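Local coordinates for ethylbenzene dehydrogenase alpha-subunit (Aromatoleum aromaticum, PDB 2IVF), which is the alpha subunit of a molybdenum enzyme of the molybdopterin oxidoreductase family and carries two pterin guanine dinucleotide cofactors, a molybdenum atom and an iron/sulfur cluster, at residues 71-82 and 93-104; 342-350 and 386-394. All coordinates share one frame; numbering follows the deposited sequence.

Contact 1 of 2, residues 71-82 and 93-104. With SF4 (iron/sulfur cluster), chain K.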
# COMPACT_ATOMS: atom_id res chain seq x y z
N GLU A 71 -2.47 17.69 21.93
CA GLU A 71 -1.89 17.15 20.72
C GLU A 71 -2.54 17.70 19.45
O GLU A 71 -1.93 17.66 18.37
CB GLU A 71 -2.03 15.64 20.69
CG GLU A 71 -1.10 14.94 21.66
CD GLU A 71 0.34 14.93 21.15
OE1 GLU A 71 0.58 15.21 19.95
OE2 GLU A 71 1.21 14.66 21.98
N TRP A 72 -3.77 18.15 19.58
CA TRP A 72 -4.59 18.57 18.44
C TRP A 72 -4.36 20.10 18.26
O TRP A 72 -5.24 20.95 18.49
CB TRP A 72 -6.07 18.18 18.66
CG TRP A 72 -6.88 18.46 17.49
CD1 TRP A 72 -7.90 19.34 17.41
CD2 TRP A 72 -6.70 17.94 16.17
NE1 TRP A 72 -8.39 19.39 16.16
CE2 TRP A 72 -7.67 18.55 15.36
CE3 TRP A 72 -5.83 16.99 15.60
CZ2 TRP A 72 -7.82 18.25 14.00
CZ3 TRP A 72 -5.95 16.71 14.24
CH2 TRP A 72 -6.92 17.36 13.46
N LYS A 73 -3.13 20.40 17.86
CA LYS A 73 -2.63 21.76 17.73
C LYS A 73 -1.53 21.74 16.68
O LYS A 73 -0.88 20.73 16.49
CB LYS A 73 -2.03 22.24 19.05
CG LYS A 73 -3.10 22.52 20.04
CD LYS A 73 -2.57 22.86 21.36
CE LYS A 73 -3.70 22.91 22.37
NZ LYS A 73 -4.11 24.30 22.60
N TRP A 74 -1.34 22.85 15.99
CA TRP A 74 -0.35 22.92 14.93
C TRP A 74 -0.13 24.39 14.61
O TRP A 74 -0.86 25.24 15.11
CB TRP A 74 -0.80 22.16 13.69
CG TRP A 74 -2.09 22.59 13.17
CD1 TRP A 74 -2.32 23.62 12.28
CD2 TRP A 74 -3.40 22.03 13.48
NE1 TRP A 74 -3.67 23.75 12.05
CE2 TRP A 74 -4.35 22.78 12.74
CE3 TRP A 74 -3.85 20.99 14.29
CZ2 TRP A 74 -5.71 22.52 12.82
CZ3 TRP A 74 -5.22 20.72 14.35
CH2 TRP A 74 -6.13 21.47 13.61
N ASP A 75 0.87 24.67 13.79
CA ASP A 75 1.19 26.07 13.46
C ASP A 75 0.58 26.51 12.13
O ASP A 75 0.11 27.63 12.00
CB ASP A 75 2.71 26.26 13.41
CG ASP A 75 3.39 26.10 14.78
OD1 ASP A 75 2.72 26.31 15.81
OD2 ASP A 75 4.61 25.83 14.81
N LYS A 76 0.69 25.66 11.12
CA LYS A 76 0.14 25.98 9.81
C LYS A 76 -0.21 24.75 9.00
O LYS A 76 0.15 23.63 9.34
CB LYS A 76 1.10 26.87 9.01
CG LYS A 76 2.35 26.18 8.63
CD LYS A 76 3.10 26.82 7.44
CE LYS A 76 4.25 25.84 7.03
NZ LYS A 76 4.77 25.99 5.64
N VAL A 77 -0.94 24.96 7.93
CA VAL A 77 -1.38 23.88 7.07
C VAL A 77 -1.15 24.34 5.65
O VAL A 77 -1.49 25.48 5.30
CB VAL A 77 -2.87 23.51 7.27
CG1 VAL A 77 -3.24 22.39 6.33
CG2 VAL A 77 -3.16 23.13 8.74
N ASN A 78 -0.56 23.46 4.86
CA ASN A 78 -0.33 23.65 3.42
C ASN A 78 -0.92 22.49 2.63
O ASN A 78 -1.22 21.44 3.21
CB ASN A 78 1.17 23.65 3.14
CG ASN A 78 1.90 24.81 3.83
OD1 ASN A 78 2.33 24.69 4.95
ND2 ASN A 78 2.05 25.91 3.13
N TRP A 79 -0.98 22.64 1.31
CA TRP A 79 -1.38 21.55 0.46
C TRP A 79 -0.22 20.60 0.23
O TRP A 79 0.91 21.01 0.01
CB TRP A 79 -1.83 22.05 -0.92
CG TRP A 79 -3.05 22.85 -0.95
CD1 TRP A 79 -3.21 24.06 -1.53
CD2 TRP A 79 -4.31 22.51 -0.38
NE1 TRP A 79 -4.51 24.48 -1.41
CE2 TRP A 79 -5.21 23.55 -0.70
CE3 TRP A 79 -4.78 21.41 0.35
CZ2 TRP A 79 -6.53 23.55 -0.30
CZ3 TRP A 79 -6.10 21.40 0.73
CH2 TRP A 79 -6.96 22.45 0.40
N GLY A 80 -0.52 19.31 0.28
CA GLY A 80 0.45 18.32 -0.11
C GLY A 80 -0.17 17.13 -0.80
O GLY A 80 -1.37 16.91 -0.76
N SER A 81 0.69 16.41 -1.48
CA SER A 81 0.40 15.12 -2.06
C SER A 81 1.74 14.41 -2.23
O SER A 81 2.78 14.91 -1.76
CB SER A 81 -0.36 15.24 -3.40
OG SER A 81 -0.96 14.00 -3.71
N HIS A 82 1.72 13.23 -2.86
CA HIS A 82 2.90 12.36 -3.00
C HIS A 82 3.19 12.12 -4.49
O HIS A 82 2.28 11.91 -5.26
CB HIS A 82 2.60 11.09 -2.19
CG HIS A 82 1.91 11.39 -0.89
ND1 HIS A 82 0.57 11.12 -0.66
CD2 HIS A 82 2.34 12.09 0.18
CE1 HIS A 82 0.23 11.60 0.53
NE2 HIS A 82 1.29 12.17 1.07
N LYS A 93 -5.25 15.04 -2.51
CA LYS A 93 -4.95 16.31 -1.89
C LYS A 93 -4.99 16.17 -0.37
O LYS A 93 -6.02 15.72 0.19
CB LYS A 93 -5.94 17.36 -2.32
CG LYS A 93 -5.51 18.79 -1.87
CD LYS A 93 -6.35 19.90 -2.55
CE LYS A 93 -7.81 19.86 -2.08
NZ LYS A 93 -8.58 21.11 -2.35
N PHE A 94 -3.89 16.50 0.28
CA PHE A 94 -3.80 16.48 1.73
C PHE A 94 -3.56 17.84 2.32
O PHE A 94 -2.93 18.70 1.71
CB PHE A 94 -2.64 15.60 2.19
CG PHE A 94 -2.94 14.13 2.16
CD1 PHE A 94 -3.09 13.49 0.99
CD2 PHE A 94 -3.11 13.41 3.34
CE1 PHE A 94 -3.34 12.15 0.95
CE2 PHE A 94 -3.37 12.07 3.30
CZ PHE A 94 -3.50 11.44 2.10
N TYR A 95 -4.01 17.96 3.55
CA TYR A 95 -3.59 19.03 4.43
C TYR A 95 -2.33 18.50 5.04
O TYR A 95 -2.29 17.38 5.53
CB TYR A 95 -4.59 19.23 5.52
CG TYR A 95 -5.89 19.76 5.07
CD1 TYR A 95 -5.97 20.97 4.34
CD2 TYR A 95 -7.08 19.13 5.41
CE1 TYR A 95 -7.19 21.47 3.93
CE2 TYR A 95 -8.26 19.65 5.07
CZ TYR A 95 -8.32 20.81 4.32
OH TYR A 95 -9.54 21.30 3.93
N VAL A 96 -1.28 19.30 4.94
CA VAL A 96 0.01 19.02 5.57
C VAL A 96 0.16 19.94 6.76
O VAL A 96 0.16 21.19 6.62
CB VAL A 96 1.17 19.21 4.57
CG1 VAL A 96 2.58 18.94 5.26
CG2 VAL A 96 0.91 18.27 3.36
N TYR A 97 0.23 19.34 7.95
CA TYR A 97 0.18 20.09 9.22
C TYR A 97 1.59 20.25 9.75
O TYR A 97 2.27 19.27 10.00
CB TYR A 97 -0.62 19.36 10.29
CG TYR A 97 -2.06 19.16 9.98
CD1 TYR A 97 -2.46 18.13 9.12
CD2 TYR A 97 -3.03 19.92 10.61
CE1 TYR A 97 -3.76 17.91 8.86
CE2 TYR A 97 -4.40 19.71 10.35
CZ TYR A 97 -4.75 18.70 9.48
OH TYR A 97 -6.05 18.46 9.19
N VAL A 98 2.02 21.50 9.86
CA VAL A 98 3.39 21.79 10.26
C VAL A 98 3.35 22.33 11.66
O VAL A 98 2.52 23.18 11.98
CB VAL A 98 4.01 22.84 9.33
CG1 VAL A 98 5.39 23.32 9.87
CG2 VAL A 98 4.10 22.32 7.91
N ARG A 99 4.23 21.86 12.52
CA ARG A 99 4.43 22.53 13.74
C ARG A 99 5.87 22.45 14.21
O ARG A 99 6.60 21.50 13.89
CB ARG A 99 3.43 22.08 14.80
CG ARG A 99 3.53 20.70 15.20
CD ARG A 99 2.39 20.35 16.15
NE ARG A 99 2.75 19.10 16.78
CZ ARG A 99 1.94 18.31 17.47
NH1 ARG A 99 0.64 18.58 17.64
NH2 ARG A 99 2.47 17.20 17.98
N ASN A 100 6.29 23.50 14.90
CA ASN A 100 7.67 23.61 15.33
C ASN A 100 8.59 23.39 14.13
O ASN A 100 9.59 22.72 14.26
CB ASN A 100 7.93 22.56 16.42
CG ASN A 100 6.95 22.66 17.61
OD1 ASN A 100 6.59 23.76 18.03
ND2 ASN A 100 6.54 21.52 18.16
N GLY A 101 8.22 23.92 12.96
CA GLY A 101 9.04 23.82 11.74
C GLY A 101 9.19 22.44 11.11
O GLY A 101 10.06 22.22 10.29
N ILE A 102 8.31 21.51 11.48
CA ILE A 102 8.40 20.12 11.07
C ILE A 102 7.03 19.67 10.56
O ILE A 102 6.00 20.14 11.07
CB ILE A 102 8.87 19.31 12.33
CG1 ILE A 102 10.34 19.64 12.65
CG2 ILE A 102 8.71 17.87 12.20
CD1 ILE A 102 11.27 19.50 11.47
N VAL A 103 6.99 18.77 9.58
CA VAL A 103 5.71 18.13 9.21
C VAL A 103 5.28 17.16 10.31
O VAL A 103 5.88 16.10 10.51
CB VAL A 103 5.79 17.37 7.88
CG1 VAL A 103 4.45 16.64 7.59
CG2 VAL A 103 6.19 18.34 6.72
N TRP A 104 4.23 17.52 11.02
CA TRP A 104 3.72 16.69 12.08
C TRP A 104 2.86 15.55 11.54
O TRP A 104 3.06 14.40 11.89
CB TRP A 104 2.91 17.57 13.01
CG TRP A 104 2.06 16.83 13.93
CD1 TRP A 104 2.39 15.75 14.69
CD2 TRP A 104 0.72 17.13 14.22
NE1 TRP A 104 1.28 15.34 15.42
CE2 TRP A 104 0.26 16.20 15.16
CE3 TRP A 104 -0.16 18.09 13.75
CZ2 TRP A 104 -1.03 16.22 15.62
CZ3 TRP A 104 -1.43 18.13 14.26
CH2 TRP A 104 -1.86 17.20 15.16
FE1 SF4 K . -1.47 7.17 -1.45
FE2 SF4 K . -2.88 9.10 -2.75
FE3 SF4 K . -0.42 9.64 -1.88
FE4 SF4 K . -0.77 7.92 -3.98
S1 SF4 K . -1.18 10.14 -3.99
S2 SF4 K . 0.64 7.65 -2.12
S3 SF4 K . -2.75 6.95 -3.35
S4 SF4 K . -2.24 9.17 -0.55
O HOH W 1 5.96 25.60 12.54
O HOH W 2 5.78 26.71 17.01
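Strands 76-80 and 94-99 run antiparallel, with Val77 opposite Tyr97 and Gly80 opposite Phe94, and a classic beta bulge sets both Asp75 and Lys76 against Val98. Val98 O accepts from both bulge nitrogens, Asp75 N at 2.9 Å and Lys76 N at 3.2 Å. Aromatic rings line the face of Val77 and Trp79. The edge of Tyr97 stands over the face of Trp74 in a T-shaped pair, planes 80° apart. The Lys93 chain lies over one face of Trp79, with CD 3.7 Å from the centroid of the six-membered ring. Its NZ adds an off-centre cation-pi contact and hydrogen-bonds to Glu765 O. Arg99 NH1 reaches two carbonyls, Glu71 O at 2.8 Å and Lys73 O at 2.9 Å, both in the guanidinium plane. One guanidinium face rests on the Trp104 ring. Asp75 OD2 takes Asn100 N from above the carboxylate plane, tying the loop to the type I' turn 99-102. Near the cluster, His82 turns its edge to the face of Phe94. His82 ND1 binds iron FE3 of the cluster at 2.2 Å, and its NE2 is hydrogen-bonded to Tyr656 OH. Tyr97 OH hydrogen-bonds to Pro348 O and Trp72 NE1 to Thr350 O of the beta subunit. The strand pair thus joins a subunit interface to a histidine-ligated iron/sulfur site, where the iron bond, Tyr656 and the Phe94 face probably fix the imidazole's rotation.

Contact 2 of 2, residues 342-350 and 386-394; sequences FLSAEDVDG and FSARLKNGK
Lys391 has CG between its backbone N and carbonyl carbon (chi1 62°), and this lays its chain along the carbonyl oxygens of Glu346 and Asp347. Leu343 has CG anti to the backbone N (chi1 -180°), and its two methyls spread toward strand 386-389 and the residue after it. The Lys391 chain passes close to both oxygens: CG is 3.2 Å from Asp347 O. The bend at chi4 then turns NZ toward a water. That water accepts from Lys391 NZ and donates to Asp347 OD1, each at 2.8 Å, bridging amine and carboxylate. The two charged groups do not touch directly.

One direct hydrogen bond crosses the contact. Lys391 N donates to Asp347 O at 2.7 Å, nearly straight at 165° and in the carbonyl plane. Asp347 also works inside its own segment. Its OD2 accepts from Ser344 N, met from above the carboxylate plane, while Ser344 OG accepts from Asp347 N at 3.2 Å. Together these make a capping box at the N-terminus of the helix.

Two contacts are purely apolar. Leu343 CD2 meets Ala388 CB at 3.9 Å, and Leu343 CD1 meets Leu390 CD2 at the same 3.9 Å. Val348 CG1 lies against the carbonyl oxygen Arg389 O. Arg336 and Tyr357, from neighbouring strands, pack against Leu343. Leu390 begins the type I turn that runs to Gly393, so the helix meets the chain just as it leaves its strand.

This is surface packing that joins a short capped helix to the end of a beta strand. Asp347 serves both: its carboxylate closes the cap and holds the bridging water, and its carbonyl accepts from the second residue of the turn. Lys391, through the water, and Arg336, in a long, weak ion pair, would probably favour the charged carboxylate.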
# COMPACT_ATOMS: atom_id res chain seq x y z
N PHE A 342 -4.76 -11.49 -45.59
CA PHE A 342 -5.96 -10.75 -45.99
C PHE A 342 -5.99 -10.63 -47.53
O PHE A 342 -4.96 -10.36 -48.18
CB PHE A 342 -6.02 -9.36 -45.37
CG PHE A 342 -6.31 -9.36 -43.88
CD1 PHE A 342 -7.58 -9.60 -43.40
CD2 PHE A 342 -5.29 -9.06 -42.98
CE1 PHE A 342 -7.85 -9.59 -42.03
CE2 PHE A 342 -5.53 -9.03 -41.63
CZ PHE A 342 -6.83 -9.29 -41.13
N LEU A 343 -7.18 -10.85 -48.09
CA LEU A 343 -7.40 -10.60 -49.51
C LEU A 343 -7.26 -9.10 -49.75
O LEU A 343 -7.94 -8.31 -49.09
CB LEU A 343 -8.81 -11.04 -49.90
CG LEU A 343 -9.18 -10.83 -51.37
CD1 LEU A 343 -8.21 -11.60 -52.24
CD2 LEU A 343 -10.64 -11.26 -51.58
N SER A 344 -6.37 -8.73 -50.68
CA SER A 344 -6.11 -7.34 -50.99
C SER A 344 -6.51 -6.99 -52.41
O SER A 344 -6.68 -7.86 -53.28
CB SER A 344 -4.64 -6.98 -50.78
OG SER A 344 -3.84 -7.30 -51.91
N ALA A 345 -6.69 -5.69 -52.64
CA ALA A 345 -7.09 -5.19 -53.94
C ALA A 345 -5.95 -5.44 -54.92
O ALA A 345 -6.20 -5.64 -56.10
CB ALA A 345 -7.43 -3.73 -53.86
N GLU A 346 -4.71 -5.44 -54.41
CA GLU A 346 -3.54 -5.81 -55.21
C GLU A 346 -3.73 -7.20 -55.81
O GLU A 346 -3.52 -7.41 -56.98
CB GLU A 346 -2.24 -5.78 -54.37
CG GLU A 346 -1.00 -5.78 -55.26
CD GLU A 346 0.34 -5.87 -54.53
OE1 GLU A 346 0.41 -5.90 -53.31
OE2 GLU A 346 1.38 -5.94 -55.23
N ASP A 347 -4.12 -8.15 -54.96
CA ASP A 347 -4.38 -9.52 -55.40
C ASP A 347 -5.51 -9.56 -56.42
O ASP A 347 -5.41 -10.28 -57.43
CB ASP A 347 -4.78 -10.41 -54.23
CG ASP A 347 -3.79 -10.38 -53.07
OD1 ASP A 347 -2.58 -10.23 -53.32
OD2 ASP A 347 -4.22 -10.55 -51.92
N VAL A 348 -6.57 -8.80 -56.17
CA VAL A 348 -7.81 -8.93 -56.97
C VAL A 348 -7.81 -8.17 -58.30
O VAL A 348 -8.20 -8.72 -59.33
CB VAL A 348 -9.07 -8.53 -56.14
CG1 VAL A 348 -10.35 -8.73 -56.97
CG2 VAL A 348 -9.13 -9.31 -54.83
N ASP A 349 -7.40 -6.89 -58.28
CA ASP A 349 -7.37 -6.06 -59.51
C ASP A 349 -6.14 -5.15 -59.65
O ASP A 349 -6.15 -4.21 -60.43
CB ASP A 349 -8.66 -5.24 -59.62
CG ASP A 349 -8.92 -4.37 -58.41
OD1 ASP A 349 -7.97 -3.95 -57.71
OD2 ASP A 349 -10.11 -4.10 -58.14
N GLY A 350 -5.08 -5.45 -58.91
CA GLY A 350 -3.87 -4.64 -58.95
C GLY A 350 -3.98 -3.28 -58.29
O GLY A 350 -3.26 -2.37 -58.65
N PHE A 386 -16.11 -18.69 -49.30
CA PHE A 386 -16.47 -18.10 -50.55
C PHE A 386 -15.30 -18.25 -51.50
O PHE A 386 -14.29 -18.88 -51.17
CB PHE A 386 -16.81 -16.61 -50.35
CG PHE A 386 -17.82 -16.35 -49.27
CD1 PHE A 386 -19.19 -16.42 -49.55
CD2 PHE A 386 -17.42 -16.03 -47.98
CE1 PHE A 386 -20.13 -16.18 -48.56
CE2 PHE A 386 -18.36 -15.79 -46.99
CZ PHE A 386 -19.72 -15.88 -47.28
N SER A 387 -15.44 -17.69 -52.69
CA SER A 387 -14.35 -17.66 -53.66
C SER A 387 -14.15 -16.26 -54.21
O SER A 387 -15.07 -15.45 -54.24
CB SER A 387 -14.61 -18.66 -54.79
OG SER A 387 -15.98 -18.97 -54.90
N ALA A 388 -12.91 -15.99 -54.62
CA ALA A 388 -12.55 -14.75 -55.30
C ALA A 388 -11.63 -15.08 -56.47
O ALA A 388 -10.75 -15.93 -56.34
CB ALA A 388 -11.86 -13.82 -54.32
N ARG A 389 -11.84 -14.42 -57.61
CA ARG A 389 -10.91 -14.49 -58.74
C ARG A 389 -9.83 -13.44 -58.57
O ARG A 389 -10.13 -12.25 -58.46
CB ARG A 389 -11.61 -14.25 -60.08
CG ARG A 389 -12.09 -15.50 -60.74
CD ARG A 389 -12.99 -15.22 -61.96
NE ARG A 389 -13.84 -16.38 -62.23
CZ ARG A 389 -14.83 -16.42 -63.12
NH1 ARG A 389 -15.13 -15.35 -63.86
NH2 ARG A 389 -15.53 -17.55 -63.30
N LEU A 390 -8.58 -13.86 -58.60
CA LEU A 390 -7.47 -12.93 -58.51
C LEU A 390 -7.17 -12.26 -59.86
O LEU A 390 -7.77 -12.60 -60.89
CB LEU A 390 -6.24 -13.64 -57.94
CG LEU A 390 -6.49 -14.29 -56.57
CD1 LEU A 390 -5.21 -14.82 -55.96
CD2 LEU A 390 -7.15 -13.29 -55.59
N LYS A 391 -6.26 -11.29 -59.84
CA LYS A 391 -5.86 -10.59 -61.05
C LYS A 391 -5.14 -11.54 -62.02
O LYS A 391 -5.05 -11.27 -63.21
CB LYS A 391 -5.01 -9.34 -60.73
CG LYS A 391 -3.68 -9.58 -60.03
CD LYS A 391 -2.72 -8.42 -60.26
CE LYS A 391 -1.64 -8.29 -59.18
NZ LYS A 391 -1.41 -9.50 -58.33
N ASN A 392 -4.66 -12.66 -61.48
CA ASN A 392 -4.12 -13.76 -62.27
C ASN A 392 -5.18 -14.53 -63.09
O ASN A 392 -4.82 -15.33 -63.95
CB ASN A 392 -3.40 -14.76 -61.34
CG ASN A 392 -1.90 -14.56 -61.32
OD1 ASN A 392 -1.25 -14.52 -62.37
ND2 ASN A 392 -1.34 -14.43 -60.12
N GLY A 393 -6.46 -14.33 -62.79
CA GLY A 393 -7.54 -15.16 -63.33
C GLY A 393 -7.79 -16.41 -62.51
O GLY A 393 -8.78 -17.11 -62.73
N LYS A 394 -6.91 -16.69 -61.55
CA LYS A 394 -7.03 -17.85 -60.65
C LYS A 394 -8.08 -17.58 -59.59
O LYS A 394 -8.14 -16.49 -59.03
CB LYS A 394 -5.68 -18.12 -59.96
CG LYS A 394 -5.46 -19.57 -59.50
CD LYS A 394 -4.03 -20.08 -59.87
CE LYS A 394 -2.93 -19.51 -58.93
NZ LYS A 394 -1.58 -20.17 -59.15
O HOH W 3 -0.98 -10.11 -55.62

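In the fold
The two contacts follow one another along the chain, neither nested nor crossed. Contact 1 comes first, near the start of the modelled chain. It closes a loop of ten residues, 83-92, that includes Cys86 and Cys92 of the cluster pocket. Strand 102-108 then adds a third strand to this antiparallel sheet. Contact 2 closes a longer loop, 351-385, which holds strands 356-360 and 365-369. It ties helix 345-349 to the end of strand 385-389, an outermost strand of another three-stranded antiparallel sheet, and to the turn that follows it. The centres of contacts 1 and 2 lie about 72 Å apart, on opposite sides of the chain's centre. Contact 1 faces the beta subunit, whereas no other chain touches contact 2.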